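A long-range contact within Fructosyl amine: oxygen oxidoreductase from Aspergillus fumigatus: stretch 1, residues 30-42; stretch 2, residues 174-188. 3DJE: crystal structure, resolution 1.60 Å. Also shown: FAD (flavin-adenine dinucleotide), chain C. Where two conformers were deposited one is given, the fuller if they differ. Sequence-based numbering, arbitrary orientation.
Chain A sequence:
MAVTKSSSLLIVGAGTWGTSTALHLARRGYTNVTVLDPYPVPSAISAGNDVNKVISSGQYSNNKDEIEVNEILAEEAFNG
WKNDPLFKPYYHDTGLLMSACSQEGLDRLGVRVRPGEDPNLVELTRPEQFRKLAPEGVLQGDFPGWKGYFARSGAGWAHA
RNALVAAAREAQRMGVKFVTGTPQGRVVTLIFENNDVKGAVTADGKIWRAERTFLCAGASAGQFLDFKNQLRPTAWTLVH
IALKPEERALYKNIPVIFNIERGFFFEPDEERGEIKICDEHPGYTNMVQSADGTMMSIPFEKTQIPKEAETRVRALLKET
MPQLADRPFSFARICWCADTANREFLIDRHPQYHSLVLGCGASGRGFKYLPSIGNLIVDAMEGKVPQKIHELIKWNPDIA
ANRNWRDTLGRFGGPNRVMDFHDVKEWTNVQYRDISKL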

# COMPACT_ATOMS: atom_id res chain seq x y z
N TYR A 30 -5.24 -13.48 22.15
CA TYR A 30 -4.72 -14.73 21.58
C TYR A 30 -3.25 -14.91 21.91
O TYR A 30 -2.47 -13.95 21.82
CB TYR A 30 -4.97 -14.79 20.08
CG TYR A 30 -6.44 -14.90 19.73
CD1 TYR A 30 -7.06 -16.15 19.63
CD2 TYR A 30 -7.22 -13.76 19.52
CE1 TYR A 30 -8.40 -16.27 19.30
CE2 TYR A 30 -8.57 -13.87 19.17
CZ TYR A 30 -9.16 -15.13 19.08
OH TYR A 30 -10.51 -15.25 18.77
N THR A 31 -2.86 -16.13 22.28
CA THR A 31 -1.52 -16.35 22.83
C THR A 31 -0.68 -17.38 22.07
O THR A 31 0.43 -17.70 22.51
CB THR A 31 -1.60 -16.85 24.28
OG1 THR A 31 -2.33 -18.07 24.30
CG2 THR A 31 -2.31 -15.84 25.16
N ASN A 32 -1.19 -17.87 20.94
CA ASN A 32 -0.48 -18.88 20.17
C ASN A 32 -0.48 -18.56 18.67
O ASN A 32 -0.92 -19.37 17.84
CB ASN A 32 -1.08 -20.27 20.46
CG ASN A 32 -0.24 -21.42 19.89
OD1 ASN A 32 0.91 -21.22 19.48
ND2 ASN A 32 -0.83 -22.61 19.86
N VAL A 33 0.06 -17.39 18.34
CA VAL A 33 0.03 -16.88 16.96
C VAL A 33 1.44 -16.96 16.38
O VAL A 33 2.41 -16.57 17.04
CB VAL A 33 -0.42 -15.39 16.94
CG1 VAL A 33 -0.45 -14.84 15.51
CG2 VAL A 33 -1.78 -15.23 17.63
N THR A 34 1.54 -17.49 15.16
CA THR A 34 2.82 -17.55 14.46
C THR A 34 2.69 -16.82 13.13
O THR A 34 1.69 -16.99 12.42
CB THR A 34 3.26 -19.01 14.20
OG1 THR A 34 3.38 -19.69 15.46
CG2 THR A 34 4.61 -19.06 13.51
N VAL A 35 3.68 -16.00 12.80
CA VAL A 35 3.70 -15.29 11.53
C VAL A 35 4.91 -15.74 10.72
O VAL A 35 6.04 -15.77 11.25
CB VAL A 35 3.76 -13.74 11.72
CG1 VAL A 35 3.62 -13.02 10.36
CG2 VAL A 35 2.66 -13.26 12.67
N LEU A 36 4.68 -16.05 9.44
CA LEU A 36 5.73 -16.52 8.52
C LEU A 36 5.99 -15.52 7.41
O LEU A 36 5.06 -15.08 6.74
CB LEU A 36 5.30 -17.85 7.87
CG LEU A 36 4.97 -19.02 8.79
CD1 LEU A 36 4.39 -20.17 7.96
CD2 LEU A 36 6.20 -19.48 9.57
N ASP A 37 7.26 -15.21 7.17
CA ASP A 37 7.60 -14.30 6.05
C ASP A 37 9.02 -14.64 5.55
O ASP A 37 9.90 -14.87 6.36
CB ASP A 37 7.53 -12.85 6.54
CG ASP A 37 7.44 -11.83 5.42
OD1 ASP A 37 8.42 -11.69 4.65
OD2 ASP A 37 6.40 -11.16 5.29
N PRO A 38 9.23 -14.65 4.21
CA PRO A 38 10.54 -14.98 3.63
C PRO A 38 11.61 -13.91 3.84
O PRO A 38 12.79 -14.16 3.57
CB PRO A 38 10.24 -15.15 2.13
CG PRO A 38 9.03 -14.34 1.88
CD PRO A 38 8.22 -14.41 3.17
N TYR A 39 11.21 -12.73 4.33
CA TYR A 39 12.16 -11.65 4.63
C TYR A 39 12.11 -11.25 6.11
O TYR A 39 11.05 -11.35 6.73
CB TYR A 39 11.87 -10.41 3.77
CG TYR A 39 12.12 -10.60 2.29
CD1 TYR A 39 13.29 -10.09 1.71
CD2 TYR A 39 11.21 -11.26 1.48
CE1 TYR A 39 13.53 -10.26 0.34
CE2 TYR A 39 11.45 -11.45 0.11
CZ TYR A 39 12.61 -10.94 -0.45
OH TYR A 39 12.86 -11.10 -1.80
N PRO A 40 13.23 -10.77 6.68
CA PRO A 40 13.16 -10.23 8.04
C PRO A 40 12.23 -9.02 8.09
O PRO A 40 12.09 -8.32 7.09
CB PRO A 40 14.60 -9.78 8.33
CG PRO A 40 15.45 -10.33 7.25
CD PRO A 40 14.58 -10.63 6.09
N VAL A 41 11.56 -8.80 9.22
CA VAL A 41 10.80 -7.56 9.39
C VAL A 41 11.80 -6.39 9.49
O VAL A 41 12.74 -6.45 10.28
CB VAL A 41 9.90 -7.59 10.68
CG1 VAL A 41 9.20 -6.26 10.90
CG2 VAL A 41 8.87 -8.72 10.59
N PRO A 42 11.60 -5.32 8.69
CA PRO A 42 10.52 -5.09 7.72
C PRO A 42 10.87 -5.67 6.35
O PRO A 42 11.97 -5.46 5.84
CB PRO A 42 10.44 -3.56 7.64
CG PRO A 42 11.87 -3.10 7.92
CD PRO A 42 12.53 -4.18 8.78
N MSE A 174 4.09 -9.12 23.00
CA MSE A 174 2.84 -9.69 23.51
C MSE A 174 2.69 -11.18 23.22
O MSE A 174 1.65 -11.76 23.52
CB MSE A 174 1.65 -8.91 22.97
CG MSE A 174 1.67 -7.47 23.43
SE MSE A 174 0.18 -6.59 22.61
CE MSE A 174 -1.23 -7.28 23.74
N GLY A 175 3.71 -11.77 22.63
CA GLY A 175 3.79 -13.23 22.52
C GLY A 175 3.72 -13.81 21.12
O GLY A 175 3.85 -15.03 20.95
N VAL A 176 3.52 -12.96 20.12
CA VAL A 176 3.46 -13.46 18.74
C VAL A 176 4.85 -13.93 18.29
O VAL A 176 5.87 -13.25 18.53
CB VAL A 176 2.88 -12.40 17.77
CG1 VAL A 176 2.93 -12.89 16.30
CG2 VAL A 176 1.45 -12.01 18.17
N LYS A 177 4.86 -15.10 17.66
CA LYS A 177 6.07 -15.71 17.12
C LYS A 177 6.25 -15.24 15.68
O LYS A 177 5.36 -15.43 14.85
CB LYS A 177 5.93 -17.23 17.16
CG LYS A 177 5.75 -17.79 18.57
CD LYS A 177 4.97 -19.11 18.57
CE LYS A 177 3.45 -18.91 18.68
NZ LYS A 177 3.04 -17.93 19.72
N PHE A 178 7.38 -14.61 15.39
CA PHE A 178 7.70 -14.26 14.00
C PHE A 178 8.80 -15.17 13.50
O PHE A 178 9.90 -15.18 14.07
CB PHE A 178 8.16 -12.80 13.85
CG PHE A 178 7.04 -11.80 13.94
CD1 PHE A 178 6.54 -11.18 12.79
CD2 PHE A 178 6.47 -11.48 15.16
CE1 PHE A 178 5.49 -10.25 12.87
CE2 PHE A 178 5.42 -10.56 15.26
CZ PHE A 178 4.93 -9.94 14.11
N VAL A 179 8.50 -15.91 12.44
CA VAL A 179 9.48 -16.79 11.81
C VAL A 179 9.76 -16.21 10.43
O VAL A 179 8.94 -16.33 9.51
CB VAL A 179 8.97 -18.26 11.71
CG1 VAL A 179 10.03 -19.14 11.04
CG2 VAL A 179 8.59 -18.79 13.10
N THR A 180 10.92 -15.57 10.30
CA THR A 180 11.20 -14.74 9.14
C THR A 180 12.52 -15.10 8.48
O THR A 180 13.40 -15.69 9.12
CB THR A 180 11.23 -13.25 9.50
OG1 THR A 180 12.30 -13.00 10.43
CG2 THR A 180 9.90 -12.79 10.07
N GLY A 181 12.64 -14.74 7.21
CA GLY A 181 13.82 -15.10 6.45
C GLY A 181 13.57 -16.31 5.59
O GLY A 181 12.54 -16.98 5.69
N THR A 182 14.51 -16.57 4.70
CA THR A 182 14.43 -17.70 3.79
C THR A 182 15.57 -18.67 4.14
O THR A 182 16.72 -18.24 4.32
CB THR A 182 14.52 -17.20 2.32
OG1 THR A 182 13.38 -16.37 2.02
CG2 THR A 182 14.56 -18.35 1.34
N PRO A 183 15.27 -19.98 4.22
CA PRO A 183 14.00 -20.65 3.87
C PRO A 183 12.93 -20.75 4.96
O PRO A 183 11.80 -21.12 4.63
CB PRO A 183 14.46 -22.07 3.52
CG PRO A 183 15.61 -22.31 4.46
CD PRO A 183 16.30 -20.96 4.63
N GLN A 184 13.27 -20.46 6.22
CA GLN A 184 12.39 -20.78 7.36
C GLN A 184 11.00 -20.13 7.31
O GLN A 184 10.04 -20.70 7.82
CB GLN A 184 13.07 -20.48 8.71
CG GLN A 184 13.57 -19.03 8.88
CD GLN A 184 14.96 -18.79 8.26
OE1 GLN A 184 15.54 -19.66 7.60
NE2 GLN A 184 15.50 -17.58 8.48
N GLY A 185 10.91 -18.94 6.71
CA GLY A 185 9.63 -18.23 6.66
C GLY A 185 8.99 -18.16 5.29
O GLY A 185 7.97 -17.48 5.12
N ARG A 186 9.57 -18.84 4.30
CA ARG A 186 9.03 -18.81 2.94
C ARG A 186 8.02 -19.93 2.78
O ARG A 186 8.39 -21.11 2.66
CB ARG A 186 10.14 -18.93 1.87
CG ARG A 186 9.58 -19.05 0.46
CD ARG A 186 10.62 -18.84 -0.64
NE ARG A 186 10.88 -17.41 -0.87
CZ ARG A 186 10.03 -16.56 -1.45
NH1 ARG A 186 8.83 -16.99 -1.87
NH2 ARG A 186 10.36 -15.28 -1.61
N VAL A 187 6.74 -19.58 2.77
CA VAL A 187 5.71 -20.60 2.56
C VAL A 187 5.79 -21.10 1.12
O VAL A 187 5.87 -20.29 0.18
CB VAL A 187 4.30 -20.06 2.85
CG1 VAL A 187 3.25 -21.05 2.41
CG2 VAL A 187 4.14 -19.74 4.34
N VAL A 188 5.75 -22.42 0.95
CA VAL A 188 5.79 -23.01 -0.40
C VAL A 188 4.44 -23.58 -0.84
O VAL A 188 4.20 -23.72 -2.04
CB VAL A 188 6.90 -24.08 -0.58
CG1 VAL A 188 8.28 -23.44 -0.36
CG2 VAL A 188 6.66 -25.28 0.33
PA FAD C . 2.60 -6.21 1.95
O1A FAD C . 2.79 -5.20 2.99
O2A FAD C . 3.35 -6.05 0.66
O5B FAD C . 2.94 -7.58 2.65
C5B FAD C . 3.00 -8.83 1.95
C4B FAD C . 3.92 -9.75 2.76
O4B FAD C . 3.75 -11.03 2.13
C3B FAD C . 5.38 -9.31 2.51
O3B FAD C . 6.04 -8.97 3.74
C2B FAD C . 5.99 -10.58 1.88
O2B FAD C . 7.35 -10.83 2.33
C1B FAD C . 4.97 -11.67 2.31
N9A FAD C . 5.22 -12.89 1.47
C8A FAD C . 5.51 -12.96 0.15
N7A FAD C . 5.72 -14.25 -0.18
C5A FAD C . 5.56 -14.98 0.92
C6A FAD C . 5.67 -16.35 1.20
N6A FAD C . 6.00 -17.22 0.22
N1A FAD C . 5.45 -16.78 2.46
C2A FAD C . 5.13 -15.92 3.44
N3A FAD C . 5.02 -14.61 3.21
C4A FAD C . 5.24 -14.13 1.96
N1 FAD C . -1.08 3.03 0.69
C2 FAD C . -1.51 4.11 1.46
O2 FAD C . -2.40 3.99 2.30
N3 FAD C . -0.92 5.36 1.26
C4 FAD C . 0.07 5.56 0.31
O4 FAD C . 0.57 6.68 0.16
C4X FAD C . 0.49 4.47 -0.47
N5 FAD C . 1.47 4.63 -1.44
C5X FAD C . 2.00 3.51 -2.08
C6 FAD C . 3.12 3.67 -2.89
C7 FAD C . 3.70 2.57 -3.51
C7M FAD C . 4.92 2.81 -4.41
C8 FAD C . 3.18 1.30 -3.30
C8M FAD C . 3.87 0.06 -3.92
C9 FAD C . 2.06 1.14 -2.47
C9A FAD C . 1.47 2.25 -1.84
N10 FAD C . 0.33 2.12 -1.02
C10 FAD C . -0.09 3.22 -0.27
C1' FAD C . -0.39 0.85 -0.92
C2' FAD C . 0.09 0.07 0.30
O2' FAD C . 1.53 0.16 0.41
C3' FAD C . -0.34 -1.39 0.17
O3' FAD C . -1.73 -1.44 -0.21
C4' FAD C . -0.20 -2.16 1.49
O4' FAD C . 1.06 -1.91 2.11
C5' FAD C . -0.32 -3.66 1.20
O5' FAD C . -0.25 -4.40 2.43
P FAD C . -0.27 -6.00 2.41
O1P FAD C . -1.46 -6.46 1.63
O2P FAD C . -0.09 -6.42 3.81
O3P FAD C . 1.05 -6.42 1.59
O HOH W 1 0.09 -13.25 21.47
O HOH W 2 2.20 -16.15 23.76
O HOH W 3 1.12 -15.64 20.18
O HOH W 4 12.34 -10.38 11.50

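Parallel strands far apart in sequence are joined by a ladder of backbone hydrogen bonds, and the side chains then adapt to the two faces that the ladder creates. Here strand 33-37 runs beside strand 177-180 at 18°. Lys-177 N donates to Val-33 O (2.9 Å), Val-35 N to Lys-177 O (2.7 Å), Val-179 N to Val-35 O (2.7 Å) and Asp-37 N to Val-179 O (3.1 Å); beyond them, Gly-181 N reaches Asp-37 O in a weak bond of 2.9 Å.

Val-35, Phe-178, Asp-37 and Thr-180 share one face. Val-35, with chi1 t, brings CG2 to 3.7 Å from Val-176 CG1, while Phe-178, with chi1 m, swings its ring nearer the partner strand, so that Val-35 CB lies over one ring face, 3.9 Å from Phe-178 CD1. On the other face Leu-36, in the m,t rotamer, divides its methyls: CD2 packs 3.7 Å from Val-179 CB and CD1 3.7 Å from Val-187 CG2. Lys-177 lies on this face too, its bent chain (chi3 and chi4 both m) placing CE 3.3 Å from Thr-34 OG1. The amine thus returns to the backbone, where water 3 accepts from Lys-177 NZ (3.0 Å) and from Val-33 N (2.8 Å).

Beyond the ladder, Thr-182, with chi1 m, donates from OG1 to Pro-38 O (2.8 Å). Arg-186 lays its guanidinium over Pro-38, with NH2 3.7 Å from CB. Gly-185 fits tightly: a CB would lie 2.1 Å from Asp-37 O. Buried Asp-37, with chi1 t, accepts at OD1 from Tyr-39 N (3.0 Å) and FAD O2B (2.7 Å), and at OD2 from FAD O3B (2.7 Å), while Val-187 N donates to FAD N1A (3.1 Å). Both stretches therefore grip the adenosine part of the cofactor.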